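Local coordinates for competence damage-inducible protein A (Klebsiella pneumoniae subsp. pneumoniae MGH 78578, PDB 5V01) that is of unknown function but belongs to the CinA family of competence- and damage-inducible proteins, whose C-terminal domains in some relatives deamidate nicotinamide mononucleotide, at residues H84-S88 and V111-A115; V92-S97 and W130-N134. Residue numbers count along the deposited sequence, not the author numbering.

Overall arrangement
Both contacts dock the chain around helix 89-103 onto one face of the mixed five-stranded sheet, their centres about 11 Å apart. Interaction 1 joins the loop that leads into this helix to the end of strand 107-113; interaction 2 lays the helix itself over strand 128-135, roughly along it, this strand being the antiparallel neighbour of 107-113. Along the chain the segments alternate: loop, helix, first strand, second strand. The contacts also touch directly: Ser112 O lies 2.8 Å from Trp130 N, a probable hydrogen bond between the strands, and Ser112 CB packs 3.6 Å from Val92 CG1. Together they form one continuous layer of loop and helix over two adjacent strands of the alpha/beta fold.

Interaction 1 of 2, residues H84-S88 and V111-A115; sequences HSAVS and VSGYA
After His84, the last residue of helix 78-84, residues 85-88 form an irregular loop that rests against the end of strand 107-113. Ser85 has positive phi (74/167), and Ser88 is the N-cap of helix 89-103. Residues 111-113 are extended strand, Gly113 at -160/-177, and the chain leaves the strand at Tyr114. The CA atoms come closest at Val87 and Gly113, 5.2 Å apart, and the contact buries 243 Å².

The one hydrogen bond between the segments runs from Ser112 OG (chi1 t) to Ala86 O, 2.7 Å. Within the loop Ser85 OG, chi1 p, donates to His84 O (2.6 Å) and accepts from Val87 N (3.1 Å), which makes an ST turn. Ser88 OG, also p, donates to Ser85 O (2.7 Å) and caps Cys91 N. One water, 2.7 Å from both Ser85 OG and Tyr114 OH, spans the 4.1 Å between these two oxygens.

Apolar packing centres on Val87 (chi1 t). Its CG2 sits over the Tyr114 ring face, 3.6 Å from the centroid and 18° off the normal, a CH-pi contact. Val87 CB lies 3.5 Å from Tyr114 CE2, and Val87 CG2 is 3.6 Å from Gly113 C. Tyr114 (chi1 m, chi2 -70°) brings its ring back over the loop.

The result is a surface contact that joins the loop between helices 78-84 and 89-103 to the end of strand 107-113. Ala86 and Ser112 also meet Lys70 of helix 67-74, Ser112 touches Val92 and Met95 of helix 89-103, and Val87 packs on Trp130 of strand 128-135.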
# COMPACT_ATOMS: atom_id res chain seq x y z
N HIS A 84 -8.77 -10.11 -20.77
CA HIS A 84 -9.70 -9.21 -20.07
C HIS A 84 -9.10 -7.86 -19.66
O HIS A 84 -9.86 -6.95 -19.37
CB HIS A 84 -10.28 -9.90 -18.83
CG HIS A 84 -10.99 -11.19 -19.12
ND1 HIS A 84 -12.28 -11.23 -19.60
CD2 HIS A 84 -10.61 -12.48 -18.95
CE1 HIS A 84 -12.65 -12.49 -19.75
NE2 HIS A 84 -11.66 -13.27 -19.36
N SER A 85 -7.76 -7.75 -19.66
CA SER A 85 -7.03 -6.60 -19.14
C SER A 85 -7.05 -6.58 -17.62
O SER A 85 -7.81 -7.31 -16.97
CB SER A 85 -7.53 -5.25 -19.68
OG SER A 85 -8.57 -4.72 -18.89
N ALA A 86 -6.20 -5.73 -17.06
CA ALA A 86 -6.15 -5.57 -15.62
C ALA A 86 -7.38 -4.87 -15.03
O ALA A 86 -7.65 -5.02 -13.83
CB ALA A 86 -4.90 -4.82 -15.22
N VAL A 87 -8.10 -4.10 -15.85
CA VAL A 87 -9.32 -3.41 -15.40
C VAL A 87 -10.48 -4.25 -15.87
O VAL A 87 -11.03 -4.05 -16.95
CB VAL A 87 -9.36 -1.96 -15.88
CG1 VAL A 87 -10.66 -1.27 -15.44
CG2 VAL A 87 -8.17 -1.19 -15.33
N SER A 88 -10.81 -5.23 -15.05
CA SER A 88 -11.81 -6.23 -15.39
C SER A 88 -12.26 -6.97 -14.15
O SER A 88 -11.55 -7.05 -13.13
CB SER A 88 -11.24 -7.24 -16.41
OG SER A 88 -10.20 -8.04 -15.83
N VAL A 111 -8.95 -3.70 -5.93
CA VAL A 111 -9.43 -2.54 -6.67
C VAL A 111 -8.51 -2.36 -7.87
O VAL A 111 -7.31 -2.30 -7.71
CB VAL A 111 -9.43 -1.27 -5.81
CG1 VAL A 111 -10.03 -0.11 -6.58
CG2 VAL A 111 -10.17 -1.48 -4.50
N SER A 112 -9.08 -2.25 -9.06
CA SER A 112 -8.31 -2.01 -10.28
C SER A 112 -9.11 -1.15 -11.22
O SER A 112 -10.24 -1.51 -11.56
CB SER A 112 -7.95 -3.33 -10.94
OG SER A 112 -7.09 -3.13 -12.04
N GLY A 113 -8.54 -0.04 -11.67
CA GLY A 113 -9.26 0.89 -12.52
C GLY A 113 -8.34 1.81 -13.30
O GLY A 113 -7.12 1.67 -13.27
N TYR A 114 -8.99 2.71 -14.04
CA TYR A 114 -8.32 3.81 -14.74
C TYR A 114 -8.71 5.08 -13.99
O TYR A 114 -9.84 5.56 -14.13
CB TYR A 114 -8.75 3.90 -16.21
CG TYR A 114 -8.41 2.67 -17.01
CD1 TYR A 114 -7.07 2.36 -17.31
CD2 TYR A 114 -9.41 1.81 -17.45
CE1 TYR A 114 -6.76 1.22 -18.03
CE2 TYR A 114 -9.10 0.67 -18.18
CZ TYR A 114 -7.78 0.38 -18.45
OH TYR A 114 -7.46 -0.75 -19.17
N ALA A 115 -7.79 5.61 -13.19
CA ALA A 115 -8.07 6.82 -12.41
C ALA A 115 -8.02 8.06 -13.28
O ALA A 115 -8.72 9.02 -13.00
CB ALA A 115 -7.10 6.94 -11.24
O HOH W 1 -9.49 -2.36 -19.80

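Interaction 2 of 2, residues V92-S97 and W130-N134; sequences VQEMSS and WFAWN
Residues 92-97 of helix 89-103 lie over residues 130-134 of strand 128-135, their N-to-C directions 39° apart (signed crossing angle -39°), so roughly parallel; the axes approach to 7.7 Å. CA atoms pair Val92 with Ala132 (5.6 Å) and Ser96 with Asn134 (6.2 Å), and Ser96 N bonds to Val92 O (2.9 Å).

Val92, chi1 m, loses 79 Å². Its CG1 lies 3.6 Å from Trp130 O and 3.9 Å from Trp130 CB, while its CG2 is 3.9 Å from Ala132 CB. The Trp130 ring leads away from residues 92-97, toward Val87 and Ser88.

Ala132, losing 53 Å², puts its CB 3.5 Å from Val92 O and 4.0 Å from Ser96 CB.

Asn134, chi1 t, loses 54 Å². Its ND2 gives a weak hydrogen bond to Ser96 OG (3.3 Å), and a water lies 3.1 Å from both Asn134 ND2 and Ser97 OG. Its OD1 accepts from Gly137 N. Ser96, chi1 p, donates from OG to Gln93 O (2.8 Å).

This is a helix on one face of an alpha/beta mixed sheet; Phe131 and Trp133 meet helix 150-169 on the other. The contact grades from apolar at Val92 to polar and hydrated at Asn134.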
# COMPACT_ATOMS: atom_id res chain seq x y z
N VAL A 92 -9.79 -8.48 -10.96
CA VAL A 92 -10.00 -8.19 -9.54
C VAL A 92 -10.35 -9.47 -8.76
O VAL A 92 -9.97 -9.62 -7.61
CB VAL A 92 -11.00 -7.03 -9.23
CG1 VAL A 92 -10.39 -5.69 -9.63
CG2 VAL A 92 -12.39 -7.25 -9.80
N GLN A 93 -11.08 -10.41 -9.40
CA GLN A 93 -11.29 -11.72 -8.75
C GLN A 93 -9.96 -12.38 -8.42
O GLN A 93 -9.73 -12.81 -7.29
CB GLN A 93 -12.13 -12.65 -9.62
CG GLN A 93 -13.57 -12.26 -9.71
CD GLN A 93 -14.34 -12.99 -10.78
OE1 GLN A 93 -13.78 -13.39 -11.81
NE2 GLN A 93 -15.62 -13.17 -10.55
N GLU A 94 -9.07 -12.47 -9.41
CA GLU A 94 -7.79 -13.14 -9.19
C GLU A 94 -6.89 -12.38 -8.22
O GLU A 94 -6.18 -12.99 -7.41
CB GLU A 94 -7.09 -13.42 -10.52
CG GLU A 94 -7.81 -14.48 -11.35
CD GLU A 94 -7.09 -14.83 -12.63
OE1 GLU A 94 -5.92 -14.52 -12.75
OE2 GLU A 94 -7.68 -15.47 -13.52
N MET A 95 -6.91 -11.04 -8.29
CA MET A 95 -6.15 -10.23 -7.32
C MET A 95 -6.62 -10.52 -5.90
O MET A 95 -5.80 -10.70 -4.99
CB MET A 95 -6.32 -8.73 -7.60
CG MET A 95 -5.59 -8.22 -8.79
SD MET A 95 -5.92 -6.50 -9.19
CE MET A 95 -5.11 -5.67 -7.84
N SER A 96 -7.95 -10.57 -5.71
CA SER A 96 -8.51 -10.77 -4.37
C SER A 96 -8.14 -12.15 -3.84
O SER A 96 -7.79 -12.30 -2.69
CB SER A 96 -10.03 -10.54 -4.35
OG SER A 96 -10.76 -11.61 -4.93
N SER A 97 -8.19 -13.17 -4.72
CA SER A 97 -7.80 -14.51 -4.30
C SER A 97 -6.31 -14.58 -3.94
O SER A 97 -5.94 -15.23 -2.94
CB SER A 97 -8.11 -15.53 -5.40
OG SER A 97 -9.49 -15.59 -5.64
N TRP A 130 -13.04 -1.31 -11.14
CA TRP A 130 -13.55 -2.59 -10.68
C TRP A 130 -13.14 -2.88 -9.24
O TRP A 130 -12.01 -2.60 -8.84
CB TRP A 130 -13.09 -3.73 -11.59
CG TRP A 130 -13.92 -3.94 -12.82
CD1 TRP A 130 -13.66 -3.48 -14.09
CD2 TRP A 130 -15.14 -4.68 -12.90
NE1 TRP A 130 -14.65 -3.88 -14.95
CE2 TRP A 130 -15.57 -4.63 -14.26
CE3 TRP A 130 -15.90 -5.40 -11.98
CZ2 TRP A 130 -16.74 -5.26 -14.70
CZ3 TRP A 130 -17.07 -6.01 -12.42
CH2 TRP A 130 -17.47 -5.95 -13.76
N PHE A 131 -14.08 -3.46 -8.50
CA PHE A 131 -13.91 -3.84 -7.12
C PHE A 131 -14.23 -5.30 -6.95
O PHE A 131 -15.19 -5.79 -7.59
CB PHE A 131 -14.91 -3.05 -6.24
CG PHE A 131 -14.70 -1.56 -6.26
CD1 PHE A 131 -15.22 -0.80 -7.28
CD2 PHE A 131 -13.95 -0.94 -5.26
CE1 PHE A 131 -15.01 0.56 -7.32
CE2 PHE A 131 -13.73 0.42 -5.30
CZ PHE A 131 -14.27 1.19 -6.31
N ALA A 132 -13.50 -5.97 -6.06
CA ALA A 132 -13.85 -7.31 -5.57
C ALA A 132 -13.78 -7.33 -4.06
O ALA A 132 -12.82 -6.80 -3.48
CB ALA A 132 -12.92 -8.35 -6.13
N TRP A 133 -14.79 -7.92 -3.41
CA TRP A 133 -14.78 -8.17 -1.98
C TRP A 133 -14.91 -9.68 -1.85
O TRP A 133 -15.91 -10.27 -2.31
CB TRP A 133 -15.93 -7.45 -1.25
CG TRP A 133 -15.98 -5.99 -1.43
CD1 TRP A 133 -15.55 -5.03 -0.52
CD2 TRP A 133 -16.55 -5.27 -2.52
NE1 TRP A 133 -15.81 -3.79 -1.00
CE2 TRP A 133 -16.41 -3.89 -2.23
CE3 TRP A 133 -17.21 -5.64 -3.71
CZ2 TRP A 133 -16.87 -2.89 -3.09
CZ3 TRP A 133 -17.66 -4.65 -4.55
CH2 TRP A 133 -17.50 -3.30 -4.24
N ASN A 134 -13.90 -10.31 -1.28
CA ASN A 134 -13.76 -11.75 -1.19
C ASN A 134 -13.81 -12.13 0.28
O ASN A 134 -12.90 -11.81 1.03
CB ASN A 134 -12.48 -12.16 -1.91
CG ASN A 134 -12.19 -13.64 -1.86
OD1 ASN A 134 -12.72 -14.37 -1.03
ND2 ASN A 134 -11.28 -14.07 -2.73
O HOH W 2 -10.26 -17.00 -2.98